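Local atomic coordinates of geranyltranstransferase (Thermotoga maritima, PDB entry 2FTZ), a protein that probably catalyses the condensation of geranyl diphosphate with isopentenyl diphosphate to give farnesyl diphosphate, as expected of an all-helical polyprenyl synthetase. Residues L32-A37 / E109-L114; R21-L26 / A37-A42; E59-E64 / E265-T270. All blocks are in the same frame, centred on the assembly; numbering follows the deposited sequence. Where two conformers were deposited one is given.

In the fold
From the N terminus, contact 2 closes first: residues 21-26 are met by 37-42 after a short loop, making an antiparallel helix pair. Helix 33-43 serves twice, because its N-cap and first turn, residues 32-37, belong to contact 1 and wait for residues 109-114 of helix 109-127. Contacts 1 and 2 therefore cross along the chain and share Ala-37. Contact 3 opens at residues 59-64, the end of helix 49-61 and the loop after it, and closes at 265-270, so it crosses contact 1 but follows contact 2. Contacts 1 and 3 lie on opposite sides of the chain's centre, about 38 Å apart between centres, joining early helices to the middle and late chain respectively.

Contact 1 of 3, residues L32-A37 / E109-L114; sequences LLTEEA and EDIALL. With EDO (1,2-ethanediol), chain F; EDO (1,2-ethanediol), chain G.
Ile-111 fits between Thr-34 and Ala-37, and its branched side chain supplies the largest single share of the touching surface. At CB the chain divides. CG2, anti to the backbone N, reaches the helix at 33-37, lying 3.8 Å from Ala-37 CB and equally close to Thr-34 CA. The other branch starts at CG1, beside the backbone N (chi1 -63°) and 3.9 Å from C1 of the chain G ethanediol, and ends at CD1, whose nearest partner is Thr-34 OG1 at 3.6 Å. A beta-branched residue suits this place because its two arms straddle Thr-34, CG2 also meeting Ala-37 and CD1 also the ethanediol.

Thr-34 crosses Ile-111 obliquely and also divides its labour. Its CG2 packs on Leu-114 CB at 3.8 Å, while its hydroxyl is hydrogen-bonded to Glu-155 of the second subunit. Ala-37 offers CG2 of Ile-111 only a small methyl, consistent with axes that approach to 8.8 Å.

Beside this apolar seam, Asp-110 OD2 accepts a hydrogen bond from O1 of the chain G ethanediol at 2.7 Å and forms a salt bridge with Arg-158 of the second subunit. Its OD1 takes a weak bond from Ile-111 N, 2.9 Å away. An alanine in place of Asp-110 would probably leave Arg-158 of the second subunit without this carboxylate and weaken the tie between subunits there. The ethanediol, probably from the crystallisation liquor, also touches Leu-33 CD1 at 3.5 Å.

The two helical segments cross at -65°. Helix 103-107 packs on Ala-37 and Ala-112 through Cys-103, and the second subunit packs on Thr-34 through Ala-151, placing this crossing of helix 33-43 and helix 109-127 at the dimer interface.

Contact 2 of 3, residues R21-L26 / A37-A42; sequences RIREIL and AMLYSA
The guanidinium of Arg-23 is the flat group here, and Leu-39 CD1 lies oblique to it, neither over a face nor at an edge, 4.1 Å from NH1. The two side chains cross at about a right angle. Arg-23 was deposited in two conformers, so this touch holds for the one given and is otherwise doubtful; the exposed position lets the charged end face solvent.

Deeper in, Leu-26 carries the contact. Its CD1 presses on Ala-42 CB at 3.3 Å, tighter than usual carbon packing. The other methyl, CD2, looks to Met-38 CB at 4.2 Å. Leu-39 has its CG anti to the backbone N (chi1 -180°), and from there its CD1 reaches Leu-26 CB at 3.8 Å. Separately, Leu-39 CB rests against Leu-26 O, also 3.8 Å away. One turn back, Ile-22 CG2 packs on Ala-42 CB at 3.8 Å. The small methyl of Ala-42 thus lets two branched side chains come close.

The segments run nearly antiparallel, at 168°, with their axes 9.8 Å apart, as the two arms of a helical hairpin. Leu-122 and Ala-115 of helix 109-127 touch Leu-26 and Met-38 respectively. The chemistry is mostly aliphatic, with the carbonyl oxygens of Leu-26 and Met-38 also set against carbon, and cohesion comes from buried surface and fit; of the residues that touch, Arg-23 alone is charged.

Contact 3 of 3, residues E59-E64 / E265-T270; sequences EDLGVE and EGLFRT
This is a polar contact between helix ends, in which Asp-60, near the C terminus of helix 49-61, grips the first turn of helix 268-273. Its OD1 uses the syn lone pair to accept from Arg-269 N at 3.0 Å, with an N-H...O angle of 155°. Its OD2 receives two donors: Thr-270 N at 2.9 Å on the syn side, and Thr-270 OG1 at 2.7 Å on the anti side, both somewhat out of the carboxylate plane. A water donates to OD1 and accepts from Phe-268 N. Aspartate suits the place because Leu-267, at the N-cap position, has no polar side chain to offer these N-H groups, and the short carboxylate reaches them from another helix.

Around this centre, in the conformer of Arg-269 given, Glu-59 OE1 comes over one face of the guanidinium and makes a salt bridge to NH1 at 2.7 Å. The carboxylate and guanidinium planes stand 61° apart. Asp-60 OD1 lies near the guanidinium's edge, but at 4.4 Å from Arg-269 NE it is too far for a salt bridge. Alongside, Leu-61 CD2 meets Leu-267 CD2 at 3.9 Å, and Phe-188 of helix 177-189 touches both leucines. Gly-62, whose positive phi is easy for glycine, closes helix 49-61 as the C-prime residue of a Schellman motif.

Four donors, counting the water, converge on one carboxylate. The start of a helix and nearby Arg-269 would both be expected to stabilise the negative charge of Asp-60 and probably lower its pKa. The join combines hydrogen bonds to a helix start, a salt bridge and a small apolar patch.

Contact 1 of 3, residues L32-A37 / E109-L114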
loop_
_atom_site.group_PDB
_atom_site.type_symbol
_atom_site.label_atom_id
_atom_site.label_comp_id
_atom_site.label_asym_id
_atom_site.label_seq_id
_atom_site.Cartn_x
_atom_site.Cartn_y
_atom_site.Cartn_z
ATOM N N LEU A 32 11.756 16.224 -1.737
ATOM C CA LEU A 32 10.506 16.042 -2.441
ATOM C C LEU A 32 9.335 16.710 -1.733
ATOM O O LEU A 32 9.187 16.537 -0.519
ATOM C CB LEU A 32 10.173 14.563 -2.645
ATOM C CG LEU A 32 11.132 13.817 -3.562
ATOM C CD1 LEU A 32 10.873 12.262 -3.432
ATOM C CD2 LEU A 32 11.079 14.303 -5.033
ATOM N N LEU A 33 8.479 17.392 -2.508
ATOM C CA LEU A 33 7.172 17.870 -2.043
ATOM C C LEU A 33 6.309 16.724 -1.494
ATOM O O LEU A 33 5.588 16.906 -0.536
ATOM C CB LEU A 33 6.379 18.526 -3.165
ATOM C CG LEU A 33 6.796 19.892 -3.661
ATOM C CD1 LEU A 33 5.772 20.306 -4.717
ATOM C CD2 LEU A 33 6.803 20.886 -2.493
ATOM N N THR A 34 6.446 15.533 -2.062
ATOM C CA THR A 34 5.736 14.349 -1.603
ATOM C C THR A 34 6.099 14.014 -0.149
ATOM O O THR A 34 5.226 13.640 0.640
ATOM C CB THR A 34 5.955 13.151 -2.575
ATOM O OG1 THR A 34 5.479 13.519 -3.875
ATOM C CG2 THR A 34 5.205 11.885 -2.092
ATOM N N GLU A 35 7.385 14.115 0.191
ATOM C CA GLU A 35 7.856 13.903 1.575
ATOM C C GLU A 35 7.271 14.933 2.539
ATOM O O GLU A 35 6.797 14.590 3.654
ATOM C CB GLU A 35 9.358 13.893 1.599
ATOM C CG GLU A 35 10.069 12.741 0.861
ATOM C CD GLU A 35 11.563 12.888 0.935
ATOM O OE1 GLU A 35 12.078 13.881 0.359
ATOM O OE2 GLU A 35 12.233 12.048 1.609
ATOM N N GLU A 36 7.318 16.189 2.116
ATOM C CA GLU A 36 6.753 17.293 2.890
ATOM C C GLU A 36 5.253 17.065 3.133
ATOM O O GLU A 36 4.736 17.342 4.222
ATOM C CB GLU A 36 6.989 18.629 2.187
ATOM C CG GLU A 36 6.519 19.835 3.038
ATOM C CD GLU A 36 6.590 21.153 2.297
ATOM O OE1 GLU A 36 7.537 21.347 1.483
ATOM O OE2 GLU A 36 5.693 22.005 2.546
ATOM N N ALA A 37 4.553 16.610 2.110
ATOM C CA ALA A 37 3.122 16.345 2.220
ATOM C C ALA A 37 2.776 15.224 3.208
ATOM O O ALA A 37 1.789 15.312 3.949
ATOM C CB ALA A 37 2.517 16.002 0.788
ATOM N N GLU A 109 -3.238 17.402 -6.229
ATOM C CA GLU A 109 -3.816 16.082 -6.207
ATOM C C GLU A 109 -2.817 14.991 -6.537
ATOM O O GLU A 109 -2.906 13.899 -5.996
ATOM C CB GLU A 109 -4.931 16.039 -7.249
ATOM C CG GLU A 109 -5.787 14.835 -7.204
ATOM C CD GLU A 109 -7.111 15.035 -7.999
ATOM O OE1 GLU A 109 -7.432 16.196 -8.406
ATOM O OE2 GLU A 109 -7.791 14.021 -8.199
ATOM N N ASP A 110 -1.879 15.292 -7.435
ATOM C CA ASP A 110 -0.799 14.358 -7.785
ATOM C C ASP A 110 0.066 14.040 -6.555
ATOM O O ASP A 110 0.326 12.871 -6.220
ATOM C CB ASP A 110 0.064 14.906 -8.963
ATOM C CG ASP A 110 0.547 16.396 -8.798
ATOM O OD1 ASP A 110 0.166 17.170 -7.864
ATOM O OD2 ASP A 110 1.331 16.812 -9.691
ATOM N N ILE A 111 0.496 15.101 -5.880
ATOM C CA ILE A 111 1.366 14.956 -4.735
ATOM C C ILE A 111 0.630 14.244 -3.616
ATOM O O ILE A 111 1.207 13.368 -2.953
ATOM C CB ILE A 111 1.876 16.307 -4.272
ATOM C CG1 ILE A 111 2.740 16.967 -5.367
ATOM C CG2 ILE A 111 2.717 16.188 -2.993
ATOM C CD1 ILE A 111 3.933 16.133 -5.820
ATOM N N ALA A 112 -0.638 14.596 -3.403
ATOM C CA ALA A 112 -1.432 13.994 -2.337
ATOM C C ALA A 112 -1.636 12.478 -2.566
ATOM O O ALA A 112 -1.565 11.682 -1.621
ATOM C CB ALA A 112 -2.790 14.717 -2.164
ATOM N N LEU A 113 -1.885 12.087 -3.811
ATOM C CA LEU A 113 -2.075 10.670 -4.172
ATOM C C LEU A 113 -0.803 9.908 -3.800
ATOM O O LEU A 113 -0.839 8.829 -3.168
ATOM C CB LEU A 113 -2.308 10.542 -5.679
ATOM C CG LEU A 113 -2.394 9.122 -6.250
ATOM C CD1 LEU A 113 -3.672 8.495 -5.709
ATOM C CD2 LEU A 113 -2.355 9.053 -7.762
ATOM N N LEU A 114 0.318 10.463 -4.211
ATOM C CA LEU A 114 1.626 9.822 -3.969
ATOM C C LEU A 114 1.937 9.786 -2.474
ATOM O O LEU A 114 2.435 8.809 -1.998
ATOM C CB LEU A 114 2.744 10.567 -4.681
ATOM C CG LEU A 114 2.632 10.418 -6.205
ATOM C CD1 LEU A 114 3.644 11.274 -6.910
ATOM C CD2 LEU A 114 2.717 8.959 -6.648
HETATM C C1 EDO F . -3.761 19.333 -9.465
HETATM O O1 EDO F . -4.137 19.459 -8.084
HETATM C C2 EDO F . -2.408 18.636 -9.562
HETATM O O2 EDO F . -2.568 17.399 -10.270
HETATM C C1 EDO G . 3.892 18.563 -8.776
HETATM O O1 EDO G . 2.812 19.069 -9.567
HETATM C C2 EDO G . 4.487 19.704 -7.967
HETATM O O2 EDO G . 3.459 20.685 -7.792
#

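Contact 2 of 3, residues R21-L26 / A37-A42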
loop_
_atom_site.group_PDB
_atom_site.type_symbol
_atom_site.label_atom_id
_atom_site.label_comp_id
_atom_site.label_asym_id
_atom_site.label_seq_id
_atom_site.Cartn_x
_atom_site.Cartn_y
_atom_site.Cartn_z
ATOM N N ARG A 21 8.577 9.766 16.996
ATOM C CA ARG A 21 8.900 8.708 16.048
ATOM C C ARG A 21 8.351 9.037 14.663
ATOM O O ARG A 21 9.016 8.803 13.651
ATOM C CB ARG A 21 8.339 7.363 16.523
ATOM C CG ARG A 21 8.648 6.195 15.605
ATOM C CD ARG A 21 10.133 5.971 15.367
ATOM N NE ARG A 21 10.814 5.543 16.579
ATOM C CZ ARG A 21 10.715 4.330 17.128
ATOM N NH1 ARG A 21 9.934 3.386 16.600
ATOM N NH2 ARG A 21 11.405 4.055 18.225
ATOM N N ILE A 22 7.129 9.550 14.612
ATOM C CA ILE A 22 6.535 9.970 13.341
ATOM C C ILE A 22 7.383 11.042 12.660
ATOM O O ILE A 22 7.661 10.953 11.451
ATOM C CB ILE A 22 5.100 10.473 13.542
ATOM C CG1 ILE A 22 4.182 9.263 13.805
ATOM C CG2 ILE A 22 4.587 11.273 12.282
ATOM C CD1 ILE A 22 2.779 9.723 14.227
ATOM N N ARG A 23 7.814 12.038 13.413
ATOM C CA ARG A 23 8.699 13.064 12.845
ATOM C C ARG A 23 10.046 12.486 12.353
ATOM O O ARG A 23 10.549 12.899 11.312
ATOM C CB ARG A 23 8.855 14.228 13.819
ATOM C CG ARG A 23 7.586 15.076 13.952
ATOM C CD ARG A 23 7.839 16.377 14.702
ATOM N NE ARG A 23 6.626 17.193 14.811
ATOM C CZ ARG A 23 6.098 17.952 13.845
ATOM N NH1 ARG A 23 6.644 18.022 12.634
ATOM N NH2 ARG A 23 4.994 18.652 14.103
ATOM N N GLU A 24 10.608 11.507 13.048
ATOM C CA GLU A 24 11.829 10.828 12.594
ATOM C C GLU A 24 11.647 10.098 11.278
ATOM O O GLU A 24 12.489 10.219 10.331
ATOM C CB GLU A 24 12.326 9.818 13.654
ATOM C CG GLU A 24 13.018 10.408 14.872
ATOM C CD GLU A 24 13.096 9.430 16.071
ATOM O OE1 GLU A 24 12.651 8.264 15.939
ATOM O OE2 GLU A 24 13.585 9.844 17.153
ATOM N N ILE A 25 10.588 9.289 11.202
ATOM C CA ILE A 25 10.318 8.522 10.003
ATOM C C ILE A 25 10.007 9.404 8.791
ATOM O O ILE A 25 10.378 9.071 7.666
ATOM C CB ILE A 25 9.155 7.520 10.241
ATOM C CG1 ILE A 25 9.571 6.487 11.281
ATOM C CG2 ILE A 25 8.741 6.845 8.930
ATOM C CD1 ILE A 25 8.371 5.665 11.788
ATOM N N LEU A 26 9.276 10.497 9.022
ATOM C CA LEU A 26 8.849 11.359 7.955
ATOM C C LEU A 26 9.728 12.569 7.679
ATOM O O LEU A 26 9.362 13.397 6.841
ATOM C CB LEU A 26 7.403 11.788 8.192
ATOM C CG LEU A 26 6.381 10.646 8.222
ATOM C CD1 LEU A 26 4.990 11.187 8.496
ATOM C CD2 LEU A 26 6.389 9.811 6.947
ATOM N N ALA A 37 4.553 16.610 2.110
ATOM C CA ALA A 37 3.122 16.345 2.220
ATOM C C ALA A 37 2.776 15.224 3.208
ATOM O O ALA A 37 1.789 15.312 3.949
ATOM C CB ALA A 37 2.517 16.002 0.788
ATOM N N MET A 38 3.524 14.112 3.167
ATOM C CA MET A 38 3.387 13.063 4.156
ATOM C C MET A 38 3.589 13.553 5.561
ATOM O O MET A 38 2.756 13.280 6.447
ATOM C CB MET A 38 4.345 11.891 3.868
ATOM C CG MET A 38 4.051 11.185 2.575
ATOM S SD MET A 38 5.097 9.694 2.425
ATOM C CE MET A 38 6.630 10.446 2.036
ATOM N N LEU A 39 4.644 14.353 5.784
ATOM C CA LEU A 39 4.885 14.900 7.093
ATOM C C LEU A 39 3.751 15.867 7.521
ATOM O O LEU A 39 3.298 15.846 8.653
ATOM C CB LEU A 39 6.248 15.629 7.059
ATOM C CG LEU A 39 6.711 16.294 8.365
ATOM C CD1 LEU A 39 6.756 15.307 9.593
ATOM C CD2 LEU A 39 8.088 16.950 8.164
ATOM N N TYR A 40 3.315 16.713 6.601
ATOM C CA TYR A 40 2.205 17.664 6.867
ATOM C C TYR A 40 0.971 16.927 7.366
ATOM O O TYR A 40 0.402 17.224 8.441
ATOM C CB TYR A 40 1.890 18.414 5.576
ATOM C CG TYR A 40 0.640 19.294 5.626
ATOM C CD1 TYR A 40 0.701 20.576 6.160
ATOM C CD2 TYR A 40 -0.573 18.861 5.100
ATOM C CE1 TYR A 40 -0.432 21.415 6.187
ATOM C CE2 TYR A 40 -1.747 19.689 5.126
ATOM C CZ TYR A 40 -1.646 20.979 5.670
ATOM O OH TYR A 40 -2.740 21.850 5.733
ATOM N N SER A 41 0.548 15.930 6.583
ATOM C CA SER A 41 -0.655 15.186 6.895
ATOM C C SER A 41 -0.585 14.442 8.225
ATOM O O SER A 41 -1.581 14.359 8.941
ATOM C CB SER A 41 -0.954 14.229 5.772
ATOM O OG SER A 41 -1.388 14.937 4.620
ATOM N N ALA A 42 0.575 13.880 8.534
ATOM C CA ALA A 42 0.775 13.106 9.727
ATOM C C ALA A 42 0.872 13.959 10.993
ATOM O O ALA A 42 0.697 13.447 12.111
ATOM C CB ALA A 42 2.031 12.223 9.567
#

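Contact 3 of 3, residues E59-E64 / E265-T270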
loop_
_atom_site.group_PDB
_atom_site.type_symbol
_atom_site.label_atom_id
_atom_site.label_comp_id
_atom_site.label_asym_id
_atom_site.label_seq_id
_atom_site.Cartn_x
_atom_site.Cartn_y
_atom_site.Cartn_z
ATOM N N GLU A 59 1.341 -1.978 27.488
ATOM C CA GLU A 59 1.715 -1.733 28.880
ATOM C C GLU A 59 1.006 -2.698 29.835
ATOM O O GLU A 59 1.613 -3.295 30.714
ATOM C CB GLU A 59 1.342 -0.325 29.311
ATOM C CG GLU A 59 2.119 0.784 28.681
ATOM C CD GLU A 59 1.805 2.147 29.307
ATOM O OE1 GLU A 59 1.669 2.209 30.533
ATOM O OE2 GLU A 59 1.726 3.149 28.564
ATOM N N ASP A 60 -0.308 -2.793 29.706
ATOM C CA ASP A 60 -1.096 -3.723 30.515
ATOM C C ASP A 60 -0.554 -5.162 30.420
ATOM O O ASP A 60 -0.621 -5.913 31.375
ATOM C CB ASP A 60 -2.541 -3.716 30.051
ATOM C CG ASP A 60 -3.381 -2.601 30.679
ATOM O OD1 ASP A 60 -3.146 -2.246 31.858
ATOM O OD2 ASP A 60 -4.364 -2.168 30.009
ATOM N N LEU A 61 -0.025 -5.521 29.261
ATOM C CA LEU A 61 0.438 -6.885 28.983
ATOM C C LEU A 61 1.929 -7.042 29.282
ATOM O O LEU A 61 2.399 -8.163 29.421
ATOM C CB LEU A 61 0.163 -7.263 27.511
ATOM C CG LEU A 61 -1.281 -7.549 27.086
ATOM C CD1 LEU A 61 -1.300 -7.712 25.568
ATOM C CD2 LEU A 61 -1.921 -8.755 27.761
ATOM N N GLY A 62 2.650 -5.931 29.395
ATOM C CA GLY A 62 4.085 -5.955 29.674
ATOM C C GLY A 62 4.902 -6.333 28.452
ATOM O O GLY A 62 5.869 -7.071 28.557
ATOM N N VAL A 63 4.494 -5.841 27.290
ATOM C CA VAL A 63 5.161 -6.110 26.029
ATOM C C VAL A 63 6.321 -5.129 25.858
ATOM O O VAL A 63 6.210 -3.969 26.261
ATOM C CB VAL A 63 4.176 -5.953 24.857
ATOM C CG1 VAL A 63 4.911 -5.831 23.546
ATOM C CG2 VAL A 63 3.165 -7.105 24.866
ATOM N N GLU A 64 7.415 -5.618 25.278
ATOM C CA GLU A 64 8.613 -4.831 24.989
ATOM C C GLU A 64 8.260 -3.542 24.264
ATOM O O GLU A 64 7.592 -3.573 23.223
ATOM C CB GLU A 64 9.576 -5.655 24.113
ATOM C CG GLU A 64 11.052 -5.199 24.141
ATOM C CD GLU A 64 11.443 -4.286 22.982
ATOM O OE1 GLU A 64 11.114 -4.635 21.820
ATOM O OE2 GLU A 64 12.087 -3.230 23.243
ATOM N N GLU A 265 -10.180 -9.319 31.087
ATOM C CA GLU A 265 -8.796 -9.661 30.776
ATOM C C GLU A 265 -7.813 -8.961 31.739
ATOM O O GLU A 265 -6.628 -9.160 31.648
ATOM C CB GLU A 265 -8.469 -9.266 29.337
ATOM C CG GLU A 265 -9.195 -10.082 28.290
ATOM C CD GLU A 265 -8.568 -11.450 28.013
ATOM O OE1 GLU A 265 -7.410 -11.714 28.372
ATOM O OE2 GLU A 265 -9.252 -12.271 27.402
ATOM N N GLY A 266 -8.312 -8.134 32.640
ATOM C CA GLY A 266 -7.461 -7.448 33.634
ATOM C C GLY A 266 -6.623 -6.322 33.050
ATOM O O GLY A 266 -5.572 -5.968 33.588
ATOM N N LEU A 267 -7.084 -5.759 31.944
ATOM C CA LEU A 267 -6.358 -4.721 31.213
ATOM C C LEU A 267 -6.782 -3.343 31.728
ATOM O O LEU A 267 -7.501 -2.634 31.064
ATOM C CB LEU A 267 -6.593 -4.873 29.716
ATOM C CG LEU A 267 -6.305 -6.270 29.129
ATOM C CD1 LEU A 267 -6.922 -6.397 27.672
ATOM C CD2 LEU A 267 -4.813 -6.569 29.171
ATOM N N PHE A 268 -6.317 -2.984 32.932
ATOM C CA PHE A 268 -6.882 -1.829 33.652
ATOM C C PHE A 268 -6.509 -0.471 33.069
ATOM O O PHE A 268 -7.343 0.441 33.083
ATOM C CB PHE A 268 -6.551 -1.899 35.148
ATOM C CG PHE A 268 -7.287 -3.006 35.830
ATOM C CD1 PHE A 268 -8.664 -2.977 35.898
ATOM C CD2 PHE A 268 -6.618 -4.139 36.243
ATOM C CE1 PHE A 268 -9.374 -4.027 36.480
ATOM C CE2 PHE A 268 -7.306 -5.193 36.818
ATOM C CZ PHE A 268 -8.685 -5.140 36.930
ATOM N N ARG A 269 -5.294 -0.316 32.542
ATOM C CA ARG A 269 -4.938 0.970 31.903
ATOM C C ARG A 269 -5.812 1.230 30.663
ATOM O O ARG A 269 -6.319 2.328 30.426
ATOM C CB ARG A 269 -3.471 1.008 31.518
ATOM C CG ARG A 269 -2.488 0.874 32.686
ATOM C CD ARG A 269 -1.077 0.872 32.095
ATOM N NE ARG A 269 -0.005 0.639 33.068
ATOM C CZ ARG A 269 0.867 1.555 33.495
ATOM N NH1 ARG A 269 0.816 2.819 33.073
ATOM N NH2 ARG A 269 1.808 1.200 34.361
ATOM N N THR A 270 -6.019 0.172 29.904
ATOM C CA THR A 270 -6.846 0.205 28.708
ATOM C C THR A 270 -8.279 0.466 29.110
ATOM O O THR A 270 -8.955 1.267 28.476
ATOM C CB THR A 270 -6.718 -1.084 27.934
ATOM O OG1 THR A 270 -5.311 -1.345 27.655
ATOM C CG2 THR A 270 -7.542 -1.069 26.659
HETATM O O HOH W 1 -3.332 -3.449 34.121
#